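Local coordinates for insecticidal crystal protein Cry35Ab1 (Bacillus thuringiensis, PDB 4JP0) that acts with Cry34Ab1 as a component of a binary insecticidal toxin active on western corn rootworm, probably targeting the larval midgut epithelium, at residues A[346-349]-A[350-353]; A[352-355]-A[356-359]; A[59-62]-A[63-67]. All coordinates share one frame; numbering follows the deposited sequence.

Contacts 1 and 2 lie in series on helix 349-355, share Ala-352 and Leu-353, and have centres about 9 Å apart. Contact 1 starts the helix with an asparagine N-cap; contact 2 ends it with a beta turn. Both are surface contacts built largely on backbone carbonyls and amides, with apolar side chains facing helices 361-368 and 372-380. Contact 3 sits on the opposite side of the chain's centre, its centre about 62 Å from that of contact 1. It is mostly buried, in the ricin B-type lectin region, where a loop folds back on the end of a strand, and its one hydrogen bond between the segments is side chain to side chain.

Contact 1 (A[346-349]-A[350-353]); sequences YPNH and QQAL
Asn-348 caps the N-terminus of helix 349-355 through its side chain: OD1 accepts the backbone N-H of Gln-351 at 2.7 Å from N to OD1, with a nearly straight angle of 166° at the hydrogen. The donor sits above the carboxamide plane and not on a lone pair. Torsion places the cap: with CG anti to the backbone N (chi1 -169°), the carboxamide swings forward over the first turn, and OD1 also comes to 3.1 Å from the backbone N of Gln-350. The carbonyls of the cap residue and the next begin the regular helical ladder. Asn-348 O accepts from Ala-352 N at 2.9 Å, and His-349 O accepts from Leu-353 N at 3.0 Å, so a backbone amide is taken up at each of three consecutive positions, 351, 352 and 353. Outside these bonds, the carboxamide of Asn-348 lies against the methylene of Gln-351, its CG 3.4 Å from CB and its ND2 3.5 Å from the same carbon. The two side chains cross at about a right angle, and the glutamine amide ends an extended, exposed chain. Leu-353 brings its CG to 3.3 Å from His-349 O, while the CB of His-349 points away from 350-353. Asn-348 is also the centre of an inverse gamma turn, one residue after the cis peptide bond that precedes Pro-347. Ser-345 OG bonds to both Pro-347 O and His-349 N, bridging the end of strand 327-346 and the start of the helix. His-349 and Leu-353 touch Leu-378 of helix 372-380, and Ala-352 touches Leu-375 of that helix and Val-364 of helix 361-368.

Contact 2 (A[352-355]-A[356-359]); sequences ALLL and LTNH
Leu-354 O is doubly held by Thr-357 as helix 349-355 ends. Thr-357 OG1 donates to Leu-354 O at 2.6 Å, in the carbonyl plane, whereas the backbone N of Thr-357 comes from above that plane. Chi1 of 58° sets OG1 between the backbone N and the carbonyl carbon, turning the hydroxyl back toward the helix. This is the exposed side of the contact: Leu-354, Thr-357 and Asn-358 all lie on it, and the CB of Leu-354 points away from 356-359. Leu-356 N still makes a helical bond to Ala-352 O, 3.0 Å away. The next carbonyl, Leu-355 O, closes a type I beta turn from Leu-355 to Asn-358, accepting from the backbone N of Asn-358 at 3.2 Å. The ring nitrogen ND1 of His-359 donates to the same Leu-355 O at 2.9 Å. The imidazole meets this oxygen at its edge, near its plane, though the N-H bond is bent to 135°. Leu-355 CD2 lies 3.7 Å from His-359 CE1, so the leucine branch and the ring pack obliquely beside the polar bond. By contrast with the outer side, tight packing belongs to the inner face, where Leu-355 touches Ile-367 and Thr-368, and Leu-356 touches Tyr-361 and Val-364, all on helix 361-368.

Contact 3 (A[59-62]-A[63-67]); sequences ITSY and AANNC
Ser-61 donates its hydroxyl to the side-chain carbonyl of Asn-65, with 2.8 Å from OG to OD1. OG lies in the carbonyl plane of Asn-65, on a lone pair of OD1. The serine conformation makes this possible: its OG is anti to the backbone N (chi1 -169°) and leans into the loop, where Ala-64 CB packs 3.5 Å from OG. Asn-65 answers with CG beside its own backbone N (chi1 -42°), folding the carboxamide back toward the strand. Further along, Cys-67 CA lies 3.4 Å from Ser-61 O in a CA-H...O contact, nearly straight at 169°. The methyl CG2 of Thr-60 lies 4.2 Å from Cys-67 CB. The CB of Tyr-62 points away from 63-67, though its CD2 is 4.4 Å from Ala-63 CB. This turn follows strand 56-61 in the ricin B-type lectin region, probably one of the loops of a beta-trefoil as in its relatives. Outside, Tyr-62 and Cys-67 meet helix 193-199, and Ser-61 packs on Trp-47 of strand 43-52. Asn-65 OD1 is also hydrogen-bonded to Thr-21 OG1, while ND2 bonds to Tyr-22 O. With both polar ends engaged, the buried carboxamide is fixed in rotation and ties the loop to Ser-61 and to strand 18-22.

Contact 1 (A[346-349]-A[350-353])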
loop_
_atom_site.group_PDB
_atom_site.type_symbol
_atom_site.label_atom_id
_atom_site.label_comp_id
_atom_site.label_asym_id
_atom_site.label_seq_id
_atom_site.Cartn_x
_atom_site.Cartn_y
_atom_site.Cartn_z
ATOM N N TYR A 346 25.393 -28.507 1.703
ATOM C CA TYR A 346 26.311 -29.000 2.704
ATOM C C TYR A 346 26.761 -30.395 2.305
ATOM O O TYR A 346 25.938 -31.277 2.174
ATOM C CB TYR A 346 25.639 -29.087 4.048
ATOM C CG TYR A 346 26.628 -29.441 5.085
ATOM C CD1 TYR A 346 27.729 -28.638 5.295
ATOM C CD2 TYR A 346 26.493 -30.599 5.839
ATOM C CE1 TYR A 346 28.676 -28.963 6.256
ATOM C CE2 TYR A 346 27.443 -30.931 6.809
ATOM C CZ TYR A 346 28.528 -30.106 7.006
ATOM O OH TYR A 346 29.485 -30.417 7.959
ATOM N N PRO A 347 28.048 -30.595 2.067
ATOM C CA PRO A 347 29.075 -29.551 2.160
ATOM C C PRO A 347 28.811 -28.424 1.181
ATOM O O PRO A 347 28.193 -28.663 0.140
ATOM C CB PRO A 347 30.369 -30.290 1.769
ATOM C CG PRO A 347 30.078 -31.712 1.985
ATOM C CD PRO A 347 28.596 -31.891 1.661
ATOM N N ASN A 348 29.283 -27.223 1.489
ATOM C CA ASN A 348 28.958 -26.040 0.655
ATOM C C ASN A 348 29.859 -25.906 -0.582
ATOM O O ASN A 348 30.923 -25.267 -0.543
ATOM C CB ASN A 348 28.954 -24.752 1.498
ATOM C CG ASN A 348 28.365 -23.552 0.745
ATOM O OD1 ASN A 348 28.287 -23.548 -0.485
ATOM N ND2 ASN A 348 27.934 -22.530 1.494
ATOM N N HIS A 349 29.422 -26.516 -1.680
ATOM C CA HIS A 349 30.176 -26.515 -2.920
ATOM C C HIS A 349 30.269 -25.118 -3.498
ATOM O O HIS A 349 31.270 -24.779 -4.116
ATOM C CB HIS A 349 29.548 -27.427 -3.976
ATOM C CG HIS A 349 29.520 -28.878 -3.611
ATOM N ND1 HIS A 349 28.964 -29.832 -4.438
ATOM C CD2 HIS A 349 29.989 -29.546 -2.530
ATOM C CE1 HIS A 349 29.099 -31.027 -3.883
ATOM N NE2 HIS A 349 29.708 -30.882 -2.720
ATOM N N GLN A 350 29.211 -24.321 -3.334
ATOM C CA GLN A 350 29.239 -22.958 -3.848
ATOM C C GLN A 350 30.264 -22.102 -3.097
ATOM O O GLN A 350 30.998 -21.321 -3.706
ATOM C CB GLN A 350 27.847 -22.304 -3.827
ATOM C CG GLN A 350 27.770 -21.019 -4.675
ATOM C CD GLN A 350 26.389 -20.793 -5.301
ATOM O OE1 GLN A 350 25.709 -21.757 -5.681
ATOM N NE2 GLN A 350 25.980 -19.528 -5.413
ATOM N N GLN A 351 30.306 -22.224 -1.778
ATOM C CA GLN A 351 31.297 -21.473 -1.029
ATOM C C GLN A 351 32.691 -21.974 -1.407
ATOM O O GLN A 351 33.624 -21.184 -1.554
ATOM C CB GLN A 351 31.105 -21.610 0.473
ATOM C CG GLN A 351 32.153 -20.828 1.248
ATOM C CD GLN A 351 32.223 -21.217 2.695
ATOM O OE1 GLN A 351 32.081 -22.396 3.032
ATOM N NE2 GLN A 351 32.451 -20.235 3.567
ATOM N N ALA A 352 32.841 -23.283 -1.584
ATOM C CA ALA A 352 34.151 -23.791 -1.971
ATOM C C ALA A 352 34.684 -23.183 -3.296
ATOM O O ALA A 352 35.850 -22.748 -3.387
ATOM C CB ALA A 352 34.158 -25.332 -2.029
ATOM N N LEU A 353 33.856 -23.178 -4.339
ATOM C CA LEU A 353 34.313 -22.590 -5.612
ATOM C C LEU A 353 34.631 -21.095 -5.452
ATOM O O LEU A 353 35.580 -20.550 -6.059
ATOM C CB LEU A 353 33.253 -22.770 -6.703
ATOM C CG LEU A 353 32.877 -24.237 -6.974
ATOM C CD1 LEU A 353 31.395 -24.364 -7.454
ATOM C CD2 LEU A 353 33.823 -24.884 -7.964
#

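Contact 2 (A[352-355]-A[356-359])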
loop_
_atom_site.group_PDB
_atom_site.type_symbol
_atom_site.label_atom_id
_atom_site.label_comp_id
_atom_site.label_asym_id
_atom_site.label_seq_id
_atom_site.Cartn_x
_atom_site.Cartn_y
_atom_site.Cartn_z
ATOM N N ALA A 352 32.841 -23.283 -1.584
ATOM C CA ALA A 352 34.151 -23.791 -1.971
ATOM C C ALA A 352 34.684 -23.183 -3.296
ATOM O O ALA A 352 35.850 -22.748 -3.387
ATOM C CB ALA A 352 34.158 -25.332 -2.029
ATOM N N LEU A 353 33.856 -23.178 -4.339
ATOM C CA LEU A 353 34.313 -22.590 -5.612
ATOM C C LEU A 353 34.631 -21.095 -5.452
ATOM O O LEU A 353 35.580 -20.550 -6.059
ATOM C CB LEU A 353 33.253 -22.770 -6.703
ATOM C CG LEU A 353 32.877 -24.237 -6.974
ATOM C CD1 LEU A 353 31.395 -24.364 -7.454
ATOM C CD2 LEU A 353 33.823 -24.884 -7.964
ATOM N N LEU A 354 33.838 -20.407 -4.661
ATOM C CA LEU A 354 34.100 -18.978 -4.485
ATOM C C LEU A 354 35.434 -18.796 -3.764
ATOM O O LEU A 354 36.241 -17.928 -4.125
ATOM C CB LEU A 354 32.964 -18.307 -3.704
ATOM C CG LEU A 354 33.025 -16.792 -3.512
ATOM C CD1 LEU A 354 33.165 -16.082 -4.848
ATOM C CD2 LEU A 354 31.773 -16.275 -2.745
ATOM N N LEU A 355 35.667 -19.614 -2.746
ATOM C CA LEU A 355 36.892 -19.507 -1.991
ATOM C C LEU A 355 38.111 -19.730 -2.884
ATOM O O LEU A 355 39.185 -19.152 -2.651
ATOM C CB LEU A 355 36.917 -20.528 -0.867
ATOM C CG LEU A 355 36.082 -20.214 0.380
ATOM C CD1 LEU A 355 36.101 -21.373 1.346
ATOM C CD2 LEU A 355 36.584 -18.937 1.056
ATOM N N LEU A 356 37.958 -20.611 -3.863
ATOM C CA LEU A 356 39.076 -20.933 -4.744
ATOM C C LEU A 356 39.546 -19.743 -5.609
ATOM O O LEU A 356 40.633 -19.808 -6.189
ATOM C CB LEU A 356 38.748 -22.120 -5.627
ATOM C CG LEU A 356 38.770 -23.535 -5.027
ATOM C CD1 LEU A 356 38.272 -24.524 -6.116
ATOM C CD2 LEU A 356 40.133 -23.959 -4.554
ATOM N N THR A 357 38.756 -18.673 -5.692
ATOM C CA THR A 357 39.184 -17.506 -6.478
ATOM C C THR A 357 40.247 -16.672 -5.780
ATOM O O THR A 357 40.834 -15.762 -6.377
ATOM C CB THR A 357 38.026 -16.592 -6.838
ATOM O OG1 THR A 357 37.378 -16.158 -5.642
ATOM C CG2 THR A 357 36.974 -17.373 -7.589
ATOM N N ASN A 358 40.496 -16.924 -4.518
ATOM C CA ASN A 358 41.588 -16.257 -3.801
ATOM C C ASN A 358 42.212 -17.064 -2.659
ATOM O O ASN A 358 42.742 -16.529 -1.748
ATOM C CB ASN A 358 41.188 -14.860 -3.353
ATOM C CG ASN A 358 40.089 -14.849 -2.304
ATOM O OD1 ASN A 358 39.518 -15.840 -1.980
ATOM N ND2 ASN A 358 39.812 -13.688 -1.792
ATOM N N HIS A 359 42.132 -18.374 -2.811
ATOM C CA HIS A 359 42.749 -19.286 -1.879
ATOM C C HIS A 359 43.332 -20.439 -2.655
ATOM O O HIS A 359 42.893 -20.726 -3.713
ATOM C CB HIS A 359 41.739 -19.884 -0.890
ATOM C CG HIS A 359 41.192 -18.920 0.108
ATOM N ND1 HIS A 359 40.234 -17.998 -0.203
ATOM C CD2 HIS A 359 41.473 -18.737 1.412
ATOM C CE1 HIS A 359 39.935 -17.299 0.863
ATOM N NE2 HIS A 359 40.678 -17.726 1.858
#

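Contact 3 (A[59-62]-A[63-67])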
loop_
_atom_site.group_PDB
_atom_site.type_symbol
_atom_site.label_atom_id
_atom_site.label_comp_id
_atom_site.label_asym_id
_atom_site.label_seq_id
_atom_site.Cartn_x
_atom_site.Cartn_y
_atom_site.Cartn_z
ATOM N N ILE A 59 -12.192 15.243 -0.752
ATOM C CA ILE A 59 -12.780 16.039 0.341
ATOM C C ILE A 59 -13.893 15.197 1.003
ATOM O O ILE A 59 -14.939 14.866 0.362
ATOM C CB ILE A 59 -13.354 17.344 -0.227
ATOM C CG1 ILE A 59 -12.262 18.114 -1.007
ATOM C CG2 ILE A 59 -14.010 18.168 0.922
ATOM C CD1 ILE A 59 -12.757 19.465 -1.669
ATOM N N THR A 60 -13.682 14.873 2.280
ATOM C CA THR A 60 -14.512 13.885 2.964
ATOM C C THR A 60 -15.365 14.488 4.033
ATOM O O THR A 60 -14.875 15.293 4.825
ATOM C CB THR A 60 -13.599 12.864 3.643
ATOM O OG1 THR A 60 -12.708 12.305 2.654
ATOM C CG2 THR A 60 -14.409 11.681 4.240
ATOM N N SER A 61 -16.635 14.114 4.055
ATOM C CA SER A 61 -17.521 14.606 5.114
ATOM C C SER A 61 -17.012 13.994 6.437
ATOM O O SER A 61 -16.970 12.758 6.618
ATOM C CB SER A 61 -18.954 14.177 4.828
ATOM O OG SER A 61 -19.830 14.852 5.704
ATOM N N TYR A 62 -16.659 14.851 7.381
ATOM C CA TYR A 62 -15.980 14.341 8.570
ATOM C C TYR A 62 -16.936 13.761 9.586
ATOM O O TYR A 62 -17.598 14.493 10.295
ATOM C CB TYR A 62 -15.096 15.429 9.197
ATOM C CG TYR A 62 -14.306 14.952 10.403
ATOM C CD1 TYR A 62 -13.207 14.125 10.247
ATOM C CD2 TYR A 62 -14.681 15.314 11.691
ATOM C CE1 TYR A 62 -12.476 13.689 11.354
ATOM C CE2 TYR A 62 -13.973 14.896 12.784
ATOM C CZ TYR A 62 -12.887 14.070 12.626
ATOM O OH TYR A 62 -12.150 13.677 13.723
ATOM N N ALA A 63 -17.031 12.429 9.620
ATOM C CA ALA A 63 -17.891 11.725 10.570
ATOM C C ALA A 63 -19.342 12.173 10.425
ATOM O O ALA A 63 -20.095 12.274 11.420
ATOM C CB ALA A 63 -17.431 11.954 11.991
ATOM N N ALA A 64 -19.711 12.487 9.187
ATOM C CA ALA A 64 -21.100 12.747 8.859
ATOM C C ALA A 64 -21.375 12.105 7.502
ATOM O O ALA A 64 -20.437 11.872 6.738
ATOM C CB ALA A 64 -21.367 14.213 8.794
ATOM N N ASN A 65 -22.641 11.852 7.200
ATOM C CA ASN A 65 -23.024 11.215 5.922
ATOM C C ASN A 65 -22.209 9.972 5.618
ATOM O O ASN A 65 -21.876 9.719 4.473
ATOM C CB ASN A 65 -22.881 12.222 4.755
ATOM C CG ASN A 65 -23.399 13.607 5.110
ATOM O OD1 ASN A 65 -22.618 14.539 5.336
ATOM N ND2 ASN A 65 -24.724 13.752 5.133
ATOM N N ASN A 66 -21.915 9.181 6.648
ATOM C CA ASN A 66 -21.141 7.947 6.467
ATOM C C ASN A 66 -19.774 8.174 5.816
ATOM O O ASN A 66 -19.223 7.276 5.132
ATOM C CB ASN A 66 -21.980 6.879 5.702
ATOM C CG ASN A 66 -21.541 5.461 6.000
ATOM O OD1 ASN A 66 -21.155 5.132 7.128
ATOM N ND2 ASN A 66 -21.567 4.614 4.978
ATOM N N CYS A 67 -19.206 9.363 6.046
ATOM C CA CYS A 67 -17.900 9.701 5.511
ATOM C C CYS A 67 -17.885 9.572 3.991
ATOM O O CYS A 67 -16.908 9.136 3.425
ATOM C CB CYS A 67 -16.787 8.847 6.145
ATOM S SG CYS A 67 -16.589 9.232 7.896
#